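Local coordinates for protein putative mandelate racemase/muconate lactonizing enzyme (Bordetella bronchiseptica, PDB 3DDM) that is of unknown function but belongs to the enolase superfamily, joining an N-terminal capping domain to a TIM-barrel-like C-terminal domain, at residues M278-A283 against L303-H308; N259-A264 against A283-F288; G148-G153 against A173-V178; G55-N60 against A114-G119. The protein carries 1 engineered substitution. All coordinates share one frame; numbering follows the deposited sequence.

Interaction 1: M278-A283 against L303-H308; sequences MQPDLA and LRYCPH
Met-278 and Tyr-305 form a parallel beta bridge whose hydrogen bonds go to the neighbours of the tyrosine. Met-278 N donates to Arg-304 O at 2.9 Å, the nitrogen standing nearly in line with the carbonyl (C=O...N angle 169°). The return bond, Cys-306 N to Met-278 O at 3.4 Å, is weak, and Tyr-305 CA adds a CA-H...O contact to the same oxygen. The bridge joins strands 275-278 and 304-309, adjacent in the TIM-barrel sheet and connected through helix 287-300 as a beta-alpha-beta unit. Among the apolar contacts, the flexible thioether of Met-278 bends at chi2 and chi3 to bring CE within 3.5 Å of Leu-303 CD1, and both side chains rest on Val-298 of that helix. Further along, Pro-280 CG meets Tyr-305 CE1 at 3.8 Å, while Pro-307 CD sits over the centre of one face of the phenol ring. Among polar groups, the long, extended Gln-279 places NE2 at the edge of the His-308 imidazole, with the amide turned 86° to the ring; this nitrogen is hydrogen-bonded to Glu-231. Asp-281, its CG anti to the backbone N, closes an Asx turn: OD1 accepts from Ala-283 N at 3.1 Å.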
loop_
_atom_site.group_PDB
_atom_site.type_symbol
_atom_site.label_atom_id
_atom_site.label_comp_id
_atom_site.label_asym_id
_atom_site.label_seq_id
_atom_site.Cartn_x
_atom_site.Cartn_y
_atom_site.Cartn_z
ATOM N N MET A 278 21.172 -9.382 6.491
ATOM C CA MET A 278 19.732 -9.197 6.442
ATOM C C MET A 278 19.340 -8.206 7.521
ATOM O O MET A 278 19.772 -8.319 8.661
ATOM C CB MET A 278 19.005 -10.533 6.602
ATOM C CG MET A 278 18.414 -11.043 5.275
ATOM S SD MET A 278 18.982 -12.694 4.772
ATOM C CE MET A 278 20.761 -12.386 4.681
ATOM N N GLN A 279 18.518 -7.231 7.135
ATOM C CA GLN A 279 18.105 -6.142 8.010
ATOM C C GLN A 279 16.597 -5.945 8.168
ATOM O O GLN A 279 16.046 -4.932 7.736
ATOM C CB GLN A 279 18.719 -4.841 7.484
ATOM C CG GLN A 279 20.191 -4.955 7.109
ATOM C CD GLN A 279 20.657 -3.808 6.218
ATOM O OE1 GLN A 279 20.172 -3.645 5.096
ATOM N NE2 GLN A 279 21.599 -3.006 6.716
ATOM N N PRO A 280 15.903 -6.909 8.781
ATOM C CA PRO A 280 14.462 -6.683 8.927
ATOM C C PRO A 280 14.155 -5.534 9.908
ATOM O O PRO A 280 14.750 -5.450 10.994
ATOM C CB PRO A 280 13.947 -8.036 9.420
ATOM C CG PRO A 280 15.151 -8.645 10.116
ATOM C CD PRO A 280 16.279 -8.276 9.186
ATOM N N ASP A 281 13.237 -4.647 9.512
ATOM C CA ASP A 281 12.831 -3.505 10.338
ATOM C C ASP A 281 11.628 -3.952 11.168
ATOM O O ASP A 281 10.490 -3.898 10.707
ATOM C CB ASP A 281 12.435 -2.326 9.448
ATOM C CG ASP A 281 12.282 -1.039 10.221
ATOM O OD1 ASP A 281 11.801 -1.090 11.371
ATOM O OD2 ASP A 281 12.634 0.028 9.674
ATOM N N LEU A 282 11.880 -4.378 12.402
ATOM C CA LEU A 282 10.811 -4.889 13.249
ATOM C C LEU A 282 9.616 -3.955 13.434
ATOM O O LEU A 282 8.533 -4.417 13.778
ATOM C CB LEU A 282 11.382 -5.362 14.595
ATOM C CG LEU A 282 11.071 -4.621 15.885
ATOM C CD1 LEU A 282 11.579 -5.432 17.046
ATOM C CD2 LEU A 282 11.718 -3.258 15.860
ATOM N N ALA A 283 9.795 -2.660 13.180
ATOM C CA ALA A 283 8.676 -1.709 13.299
ATOM C C ALA A 283 7.931 -1.574 11.956
ATOM O O ALA A 283 6.835 -1.010 11.883
ATOM C CB ALA A 283 9.174 -0.347 13.755
ATOM N N LEU A 303 24.899 -15.914 8.360
ATOM C CA LEU A 303 24.829 -14.565 7.816
ATOM C C LEU A 303 24.690 -13.537 8.945
ATOM O O LEU A 303 24.382 -13.903 10.082
ATOM C CB LEU A 303 23.645 -14.474 6.862
ATOM C CG LEU A 303 23.670 -15.532 5.753
ATOM C CD1 LEU A 303 22.377 -15.472 4.958
ATOM C CD2 LEU A 303 24.880 -15.302 4.847
ATOM N N ARG A 304 24.927 -12.262 8.641
ATOM C CA ARG A 304 24.824 -11.201 9.650
ATOM C C ARG A 304 23.426 -10.609 9.755
ATOM O O ARG A 304 22.748 -10.406 8.746
ATOM C CB ARG A 304 25.756 -10.026 9.340
ATOM C CG ARG A 304 27.222 -10.328 9.263
ATOM C CD ARG A 304 28.005 -9.041 9.061
ATOM N NE ARG A 304 27.908 -8.158 10.219
ATOM C CZ ARG A 304 28.553 -6.998 10.330
ATOM N NH1 ARG A 304 29.340 -6.578 9.344
ATOM N NH2 ARG A 304 28.429 -6.266 11.433
ATOM N N TYR A 305 23.014 -10.320 10.983
ATOM C CA TYR A 305 21.735 -9.683 11.241
ATOM C C TYR A 305 22.061 -8.315 11.838
ATOM O O TYR A 305 22.444 -8.207 13.004
ATOM C CB TYR A 305 20.907 -10.494 12.231
ATOM C CG TYR A 305 19.816 -9.682 12.887
ATOM C CD1 TYR A 305 18.877 -8.990 12.118
ATOM C CD2 TYR A 305 19.721 -9.600 14.277
ATOM C CE1 TYR A 305 17.862 -8.235 12.717
ATOM C CE2 TYR A 305 18.708 -8.847 14.891
ATOM C CZ TYR A 305 17.780 -8.169 14.103
ATOM O OH TYR A 305 16.756 -7.452 14.697
ATOM N N CYS A 306 21.930 -7.268 11.030
ATOM C CA CYS A 306 22.220 -5.914 11.485
ATOM C C CYS A 306 21.034 -4.995 11.282
ATOM O O CYS A 306 20.870 -4.405 10.214
ATOM C CB CYS A 306 23.426 -5.350 10.738
ATOM S SG CYS A 306 24.950 -6.244 11.066
ATOM N N PRO A 307 20.189 -4.856 12.311
ATOM C CA PRO A 307 19.010 -3.988 12.220
ATOM C C PRO A 307 19.371 -2.500 12.343
ATOM O O PRO A 307 20.487 -2.140 12.729
ATOM C CB PRO A 307 18.143 -4.474 13.385
ATOM C CG PRO A 307 19.159 -4.829 14.422
ATOM C CD PRO A 307 20.254 -5.535 13.621
ATOM N N HIS A 308 18.424 -1.642 11.997
ATOM C CA HIS A 308 18.619 -0.203 12.097
ATOM C C HIS A 308 17.248 0.430 12.103
ATOM O O HIS A 308 16.354 -0.009 11.387
ATOM C CB HIS A 308 19.451 0.349 10.921
ATOM C CG HIS A 308 18.820 0.151 9.575
ATOM N ND1 HIS A 308 17.646 0.770 9.202
ATOM C CD2 HIS A 308 19.194 -0.614 8.519
ATOM C CE1 HIS A 308 17.321 0.392 7.977
ATOM N NE2 HIS A 308 18.244 -0.447 7.540
#

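Interaction 2: N259-A264 against A283-F288; sequences NIAGVA and AKWGGF
Trp-285 lies with one face of its indole against the backbone of Ala-261 and Gly-262, and supplies the largest share of the buried surface. Its CG is anti to the backbone N (chi1 176°), which carries the ring across to the other segment. Gly-262 N stands 3.1 Å above the ring plane, over its centre, and its hydrogen is directed broadly at the pi system. The indole nitrogen is a donor too, so it makes no bond to Gly-262 N; NE1 has a weak hydrogen bond to Glu-97 instead. Ala-261 CB packs beside the base of the ring, 3.8 Å from Trp-285 CG, and Val-263 N approaches the far end obliquely at 3.6 Å from Trp-285 CZ2. Both segments are loops that follow strands of the TIM barrel and lead into helices, 263-272 and 287-300. Gly-262 is the N-cap residue of the first. Its positive phi of 93°, with psi at 149°, would press a beta-carbon against the preceding carbonyl, which by itself calls for glycine. Lys-284 runs toward Asn-259 as an extended chain beyond CG, and this length brings its ammonium to the end of the asparagine side chain. Lys-284 NZ has its salt bridge with Glu-258 and a hydrogen bond to Gln-106 O of the second subunit, while the lysine makes a cation-pi contact with Trp-58. Asn-259 packs on Ile-105 of the second subunit, at the dimer interface.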
loop_
_atom_site.group_PDB
_atom_site.type_symbol
_atom_site.label_atom_id
_atom_site.label_comp_id
_atom_site.label_asym_id
_atom_site.label_seq_id
_atom_site.Cartn_x
_atom_site.Cartn_y
_atom_site.Cartn_z
ATOM N N ASN A 259 13.168 -3.258 3.023
ATOM C CA ASN A 259 11.998 -3.441 2.182
ATOM C C ASN A 259 11.632 -4.855 1.774
ATOM O O ASN A 259 11.224 -5.106 0.643
ATOM C CB ASN A 259 12.123 -2.549 0.961
ATOM C CG ASN A 259 12.157 -1.106 1.342
ATOM O OD1 ASN A 259 13.163 -0.433 1.176
ATOM N ND2 ASN A 259 11.056 -0.623 1.897
ATOM N N ILE A 260 11.790 -5.773 2.714
ATOM C CA ILE A 260 11.414 -7.152 2.520
ATOM C C ILE A 260 10.454 -7.347 3.694
ATOM O O ILE A 260 10.788 -7.006 4.828
ATOM C CB ILE A 260 12.634 -8.094 2.634
ATOM C CG1 ILE A 260 13.627 -7.775 1.521
ATOM C CG2 ILE A 260 12.198 -9.558 2.529
ATOM C CD1 ILE A 260 14.889 -8.632 1.561
ATOM N N ALA A 261 9.254 -7.845 3.421
ATOM C CA ALA A 261 8.259 -8.063 4.466
ATOM C C ALA A 261 7.583 -9.411 4.274
ATOM O O ALA A 261 7.440 -9.886 3.150
ATOM C CB ALA A 261 7.222 -6.962 4.436
ATOM N N GLY A 262 7.163 -10.033 5.367
ATOM C CA GLY A 262 6.511 -11.320 5.241
ATOM C C GLY A 262 7.482 -12.475 5.386
ATOM O O GLY A 262 8.654 -12.380 5.024
ATOM N N VAL A 263 6.971 -13.578 5.917
ATOM C CA VAL A 263 7.768 -14.771 6.148
ATOM C C VAL A 263 8.292 -15.386 4.857
ATOM O O VAL A 263 9.453 -15.789 4.781
ATOM C CB VAL A 263 6.943 -15.814 6.915
ATOM C CG1 VAL A 263 5.547 -15.920 6.275
ATOM C CG2 VAL A 263 7.655 -17.156 6.900
ATOM N N ALA A 264 7.439 -15.463 3.843
ATOM C CA ALA A 264 7.853 -16.033 2.564
ATOM C C ALA A 264 8.963 -15.228 1.879
ATOM O O ALA A 264 9.841 -15.802 1.239
ATOM C CB ALA A 264 6.658 -16.150 1.633
ATOM N N ALA A 283 9.795 -2.660 13.180
ATOM C CA ALA A 283 8.676 -1.709 13.299
ATOM C C ALA A 283 7.931 -1.574 11.956
ATOM O O ALA A 283 6.835 -1.010 11.883
ATOM C CB ALA A 283 9.174 -0.347 13.755
ATOM N N LYS A 284 8.537 -2.103 10.897
ATOM C CA LYS A 284 7.936 -2.053 9.575
ATOM C C LYS A 284 7.150 -3.336 9.340
ATOM O O LYS A 284 6.040 -3.299 8.805
ATOM C CB LYS A 284 9.019 -1.901 8.512
ATOM C CG LYS A 284 8.810 -0.722 7.579
ATOM C CD LYS A 284 9.968 -0.577 6.600
ATOM C CE LYS A 284 9.573 0.269 5.417
ATOM N NZ LYS A 284 10.563 0.183 4.312
ATOM N N TRP A 285 7.725 -4.470 9.744
ATOM C CA TRP A 285 7.051 -5.757 9.580
ATOM C C TRP A 285 7.304 -6.813 10.671
ATOM O O TRP A 285 8.397 -6.915 11.239
ATOM C CB TRP A 285 7.394 -6.394 8.223
ATOM C CG TRP A 285 6.776 -7.755 8.103
ATOM C CD1 TRP A 285 5.480 -8.041 7.760
ATOM C CD2 TRP A 285 7.371 -9.008 8.492
ATOM N NE1 TRP A 285 5.230 -9.392 7.918
ATOM C CE2 TRP A 285 6.370 -10.006 8.366
ATOM C CE3 TRP A 285 8.649 -9.381 8.942
ATOM C CZ2 TRP A 285 6.609 -11.354 8.672
ATOM C CZ3 TRP A 285 8.888 -10.721 9.248
ATOM C CH2 TRP A 285 7.866 -11.693 9.109
ATOM N N GLY A 286 6.264 -7.600 10.939
ATOM C CA GLY A 286 6.338 -8.686 11.897
ATOM C C GLY A 286 6.528 -8.397 13.371
ATOM O O GLY A 286 6.035 -9.151 14.217
ATOM N N GLY A 287 7.236 -7.321 13.694
ATOM C CA GLY A 287 7.475 -7.018 15.090
ATOM C C GLY A 287 8.379 -8.113 15.615
ATOM O O GLY A 287 9.150 -8.700 14.855
ATOM N N PHE A 288 8.288 -8.406 16.906
ATOM C CA PHE A 288 9.119 -9.451 17.491
ATOM C C PHE A 288 8.634 -10.825 17.036
ATOM O O PHE A 288 9.420 -11.667 16.598
ATOM C CB PHE A 288 9.074 -9.356 19.012
ATOM C CG PHE A 288 9.769 -8.150 19.559
ATOM C CD1 PHE A 288 11.154 -8.018 19.435
ATOM C CD2 PHE A 288 9.052 -7.167 20.233
ATOM C CE1 PHE A 288 11.822 -6.928 19.979
ATOM C CE2 PHE A 288 9.701 -6.067 20.784
ATOM C CZ PHE A 288 11.094 -5.945 20.658
#

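Interaction 3: G148-G153 against A173-V178; sequences GVYASG and AFKLKV
Segments 148-153 and 173-178 run side by side as parallel strands, 12° apart in direction with their axes 4.7 Å from each other, and Ala-151 bridges Phe-174. They are the two strands of a beta-alpha-beta unit of the TIM barrel, connected through helix 159-169. Ala-151 makes both bonds of the bridge to the one neighbouring strand: its N donates to Ala-173 O and its O accepts from Lys-175 N, each at 2.8 Å. A weak bond from Gly-153 N to Lys-175 O extends the ladder. On the helix-facing side the small methyl of Ala-151 leaves room for the Phe-174 ring, with Ala-151 CB 3.6 Å from Phe-174 CD1; both side chains touch Lys-166 of the helix. Toward the barrel interior, Tyr-150 CB packs on Ala-173 CB, another small residue suited to a close strand pair. The lysine chain passes obliquely across the tyrosine, its CB 3.5 Å from Tyr-150 CE2. A bend at chi3 (70°) then sets Lys-175 CE in the plane of the phenol ring, at its edge. Lys-175 NZ also forms a salt bridge with Glu-231, and beside this it donates a hydrogen bond to Tyr-150 OH at 2.9 Å.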
loop_
_atom_site.group_PDB
_atom_site.type_symbol
_atom_site.label_atom_id
_atom_site.label_comp_id
_atom_site.label_asym_id
_atom_site.label_seq_id
_atom_site.Cartn_x
_atom_site.Cartn_y
_atom_site.Cartn_z
ATOM N N GLY A 148 26.513 -3.381 19.795
ATOM C CA GLY A 148 27.233 -2.349 19.072
ATOM C C GLY A 148 26.269 -1.502 18.242
ATOM O O GLY A 148 25.134 -1.923 17.975
ATOM N N VAL A 149 26.704 -0.308 17.850
ATOM C CA VAL A 149 25.874 0.582 17.043
ATOM C C VAL A 149 26.713 1.265 15.969
ATOM O O VAL A 149 27.951 1.192 15.988
ATOM C CB VAL A 149 25.209 1.693 17.892
ATOM C CG1 VAL A 149 24.436 1.088 19.029
ATOM C CG2 VAL A 149 26.257 2.654 18.419
ATOM N N TYR A 150 26.035 1.910 15.021
ATOM C CA TYR A 150 26.717 2.644 13.962
ATOM C C TYR A 150 25.903 3.877 13.591
ATOM O O TYR A 150 24.678 3.875 13.679
ATOM C CB TYR A 150 26.980 1.753 12.724
ATOM C CG TYR A 150 25.783 1.344 11.867
ATOM C CD1 TYR A 150 25.083 0.152 12.116
ATOM C CD2 TYR A 150 25.369 2.139 10.787
ATOM C CE1 TYR A 150 24.002 -0.236 11.306
ATOM C CE2 TYR A 150 24.297 1.765 9.977
ATOM C CZ TYR A 150 23.616 0.578 10.239
ATOM O OH TYR A 150 22.557 0.210 9.429
ATOM N N ALA A 151 26.594 4.948 13.229
ATOM C CA ALA A 151 25.932 6.179 12.829
ATOM C C ALA A 151 25.392 5.852 11.449
ATOM O O ALA A 151 26.154 5.523 10.532
ATOM C CB ALA A 151 26.940 7.329 12.762
ATOM N N SER A 152 24.078 5.930 11.301
ATOM C CA SER A 152 23.451 5.580 10.039
ATOM C C SER A 152 22.876 6.750 9.275
ATOM O O SER A 152 22.267 7.639 9.855
ATOM C CB SER A 152 22.345 4.551 10.296
ATOM O OG SER A 152 21.720 4.158 9.094
ATOM N N GLY A 153 23.085 6.745 7.962
ATOM C CA GLY A 153 22.528 7.782 7.112
ATOM C C GLY A 153 23.186 9.142 7.047
ATOM O O GLY A 153 22.497 10.159 7.068
ATOM N N ALA A 173 31.419 3.250 14.145
ATOM C CA ALA A 173 31.019 2.623 12.879
ATOM C C ALA A 173 30.095 3.613 12.170
ATOM O O ALA A 173 29.293 4.291 12.812
ATOM C CB ALA A 173 30.300 1.303 13.131
ATOM N N PHE A 174 30.210 3.700 10.847
ATOM C CA PHE A 174 29.411 4.659 10.086
ATOM C C PHE A 174 28.874 4.126 8.757
ATOM O O PHE A 174 29.485 3.255 8.135
ATOM C CB PHE A 174 30.265 5.907 9.819
ATOM C CG PHE A 174 30.994 6.406 11.037
ATOM C CD1 PHE A 174 30.423 7.371 11.864
ATOM C CD2 PHE A 174 32.208 5.837 11.412
ATOM C CE1 PHE A 174 31.050 7.758 13.054
ATOM C CE2 PHE A 174 32.839 6.214 12.600
ATOM C CZ PHE A 174 32.261 7.173 13.424
ATOM N N LYS A 175 27.719 4.651 8.343
ATOM C CA LYS A 175 27.105 4.280 7.075
ATOM C C LYS A 175 26.820 5.542 6.269
ATOM O O LYS A 175 26.155 6.456 6.753
ATOM C CB LYS A 175 25.802 3.498 7.281
ATOM C CG LYS A 175 25.211 2.965 5.961
ATOM C CD LYS A 175 24.092 1.935 6.160
ATOM C CE LYS A 175 22.828 2.556 6.709
ATOM N NZ LYS A 175 21.767 1.545 6.960
ATOM N N LEU A 176 27.339 5.575 5.042
ATOM C CA LEU A 176 27.173 6.700 4.124
ATOM C C LEU A 176 26.042 6.488 3.122
ATOM O O LEU A 176 25.749 5.359 2.728
ATOM C CB LEU A 176 28.463 6.924 3.332
ATOM C CG LEU A 176 29.652 7.663 3.947
ATOM C CD1 LEU A 176 29.771 7.374 5.444
ATOM C CD2 LEU A 176 30.911 7.248 3.199
ATOM N N LYS A 177 25.420 7.589 2.711
ATOM C CA LYS A 177 24.348 7.550 1.724
ATOM C C LYS A 177 25.024 7.773 0.378
ATOM O O LYS A 177 25.859 8.661 0.238
ATOM C CB LYS A 177 23.336 8.685 1.948
ATOM C CG LYS A 177 22.661 8.740 3.316
ATOM C CD LYS A 177 21.230 8.216 3.290
ATOM C CE LYS A 177 21.160 6.729 3.659
ATOM N NZ LYS A 177 19.756 6.191 3.648
ATOM N N VAL A 178 24.671 6.962 -0.607
ATOM C CA VAL A 178 25.230 7.100 -1.943
ATOM C C VAL A 178 24.094 6.888 -2.926
ATOM O O VAL A 178 22.984 6.538 -2.525
ATOM C CB VAL A 178 26.325 6.051 -2.205
ATOM C CG1 VAL A 178 27.456 6.231 -1.219
ATOM C CG2 VAL A 178 25.746 4.650 -2.089
#

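Interaction 4: G55-N60 against A114-G119; sequences GEVWCN and AQAIAG
Val-57 and Gly-119, their CA atoms 4.3 Å apart, bring the chain at strand 52-56 against helix 110-131. This is a sheet-helix contact inside the N-terminal capping domain of an enolase-superfamily protein, where 52-56 is an outer strand of the three-stranded antiparallel sheet. The tight part is built round glycine. Glu-56 O comes within 3.0 Å of Gly-119 CA, a place that a beta-carbon on Gly-119 would invade, and Gly-55 CA likewise reaches Gly-119 O at 3.6 Å. Val-57 fills the adjoining groove with both branches. Its CG1, anti to the backbone N (chi1 177°), is turned to the Gln-115 carbonyl, while Val-57 CG2 packs 3.7 Å from Gly-119 CA. Gln-115 O keeps its helix bond from Gly-119 N at 2.9 Å, and no hydrogen bond crosses between the two segments. The other part is more polar and less interlocked, though still buried, and reaches the second subunit through a weak bond: here Trp-58 and Gln-115 run side by side in the same direction. Gln-115 bends at chi2, and its amide plane stands 75° from the indole. Arg-69 holds the amide oxygen by a hydrogen bond, and Gln-115 NE2 makes the weak one to Thr-107 O of the second subunit. The flat indole offers only C-H groups here: Gln-115 OE1 lies in the ring plane, at the edge, 3.4 Å from Trp-58 CE3.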
loop_
_atom_site.group_PDB
_atom_site.type_symbol
_atom_site.label_atom_id
_atom_site.label_comp_id
_atom_site.label_asym_id
_atom_site.label_seq_id
_atom_site.Cartn_x
_atom_site.Cartn_y
_atom_site.Cartn_z
ATOM N N GLY A 55 4.530 0.514 21.782
ATOM C CA GLY A 55 5.151 0.156 20.522
ATOM C C GLY A 55 5.231 1.344 19.575
ATOM O O GLY A 55 4.740 2.437 19.883
ATOM N N GLU A 56 5.851 1.130 18.418
ATOM C CA GLU A 56 5.986 2.179 17.412
ATOM C C GLU A 56 5.629 1.626 16.036
ATOM O O GLU A 56 5.933 0.481 15.720
ATOM C CB GLU A 56 7.422 2.728 17.384
ATOM C CG GLU A 56 7.544 4.014 16.575
ATOM C CD GLU A 56 8.885 4.732 16.737
ATOM O OE1 GLU A 56 9.409 4.799 17.872
ATOM O OE2 GLU A 56 9.406 5.254 15.723
ATOM N N VAL A 57 4.963 2.430 15.222
ATOM C CA VAL A 57 4.613 1.995 13.881
ATOM C C VAL A 57 5.441 2.805 12.898
ATOM O O VAL A 57 5.343 4.030 12.864
ATOM C CB VAL A 57 3.121 2.215 13.565
ATOM C CG1 VAL A 57 2.834 1.799 12.129
ATOM C CG2 VAL A 57 2.259 1.420 14.529
ATOM N N TRP A 58 6.269 2.118 12.116
ATOM C CA TRP A 58 7.113 2.770 11.123
ATOM C C TRP A 58 6.273 3.750 10.310
ATOM O O TRP A 58 5.137 3.436 9.913
ATOM C CB TRP A 58 7.710 1.728 10.181
ATOM C CG TRP A 58 8.656 2.312 9.177
ATOM C CD1 TRP A 58 9.992 2.557 9.351
ATOM C CD2 TRP A 58 8.335 2.768 7.856
ATOM N NE1 TRP A 58 10.520 3.139 8.224
ATOM C CE2 TRP A 58 9.526 3.280 7.289
ATOM C CE3 TRP A 58 7.155 2.800 7.098
ATOM C CZ2 TRP A 58 9.573 3.814 5.995
ATOM C CZ3 TRP A 58 7.200 3.333 5.817
ATOM C CH2 TRP A 58 8.403 3.832 5.277
ATOM N N CYS A 59 6.818 4.934 10.049
ATOM C CA CYS A 59 6.062 5.903 9.272
ATOM C C CYS A 59 6.908 7.008 8.664
ATOM O O CYS A 59 6.433 8.128 8.489
ATOM C CB CYS A 59 4.961 6.529 10.139
ATOM S SG CYS A 59 5.560 7.719 11.368
ATOM N N ASN A 60 8.155 6.715 8.327
ATOM C CA ASN A 60 8.987 7.768 7.757
ATOM C C ASN A 60 8.461 8.276 6.425
ATOM O O ASN A 60 8.429 9.477 6.197
ATOM C CB ASN A 60 10.438 7.304 7.616
ATOM C CG ASN A 60 11.162 7.269 8.950
ATOM O OD1 ASN A 60 11.165 8.254 9.691
ATOM N ND2 ASN A 60 11.778 6.134 9.262
ATOM N N ALA A 114 0.884 -3.755 7.485
ATOM C CA ALA A 114 1.967 -4.516 8.108
ATOM C C ALA A 114 2.627 -3.686 9.204
ATOM O O ALA A 114 2.914 -4.184 10.303
ATOM C CB ALA A 114 2.994 -4.904 7.080
ATOM N N GLN A 115 2.856 -2.416 8.887
ATOM C CA GLN A 115 3.486 -1.478 9.793
ATOM C C GLN A 115 2.655 -1.287 11.063
ATOM O O GLN A 115 3.176 -1.360 12.192
ATOM C CB GLN A 115 3.706 -0.151 9.063
ATOM C CG GLN A 115 4.912 -0.174 8.119
ATOM C CD GLN A 115 4.644 0.463 6.755
ATOM O OE1 GLN A 115 4.075 1.549 6.654
ATOM N NE2 GLN A 115 5.076 -0.212 5.703
ATOM N N ALA A 116 1.362 -1.050 10.891
ATOM C CA ALA A 116 0.501 -0.884 12.051
ATOM C C ALA A 116 0.532 -2.179 12.862
ATOM O O ALA A 116 0.602 -2.146 14.089
ATOM C CB ALA A 116 -0.920 -0.563 11.613
ATOM N N ILE A 117 0.496 -3.319 12.176
ATOM C CA ILE A 117 0.514 -4.604 12.858
ATOM C C ILE A 117 1.830 -4.780 13.612
ATOM O O ILE A 117 1.833 -5.184 14.767
ATOM C CB ILE A 117 0.281 -5.777 11.858
ATOM C CG1 ILE A 117 -1.184 -5.772 11.391
ATOM C CG2 ILE A 117 0.593 -7.111 12.508
ATOM C CD1 ILE A 117 -1.579 -6.942 10.468
ATOM N N ALA A 118 2.948 -4.462 12.972
ATOM C CA ALA A 118 4.251 -4.590 13.630
ATOM C C ALA A 118 4.314 -3.733 14.906
ATOM O O ALA A 118 4.801 -4.185 15.943
ATOM C CB ALA A 118 5.373 -4.188 12.662
ATOM N N GLY A 119 3.825 -2.498 14.826
ATOM C CA GLY A 119 3.826 -1.638 15.992
ATOM C C GLY A 119 3.032 -2.237 17.149
ATOM O O GLY A 119 3.456 -2.155 18.310
#

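Interactions 1 and 3 are buried pairings of parallel strands in one barrel sheet, held by backbone hydrogen bonds, and they meet where His-308 CB lies against Tyr-150 OH. Interaction 4, equally buried, belongs to the capping domain and has no hydrogen bond across it, only close backbone and side-chain packing. Interaction 2 is partly exposed: two barrel loops meet through an aromatic face, and a charged lysine reaches the second subunit. Ala-283, shared by interactions 1 and 2, joins barrel to cap through a probable hydrogen bond from Trp-58 N to its O, and Lys-284 lies on the same indole. Interaction 3 touches neither interaction 2 nor interaction 4; its centre is about 23 Å from that of interaction 4.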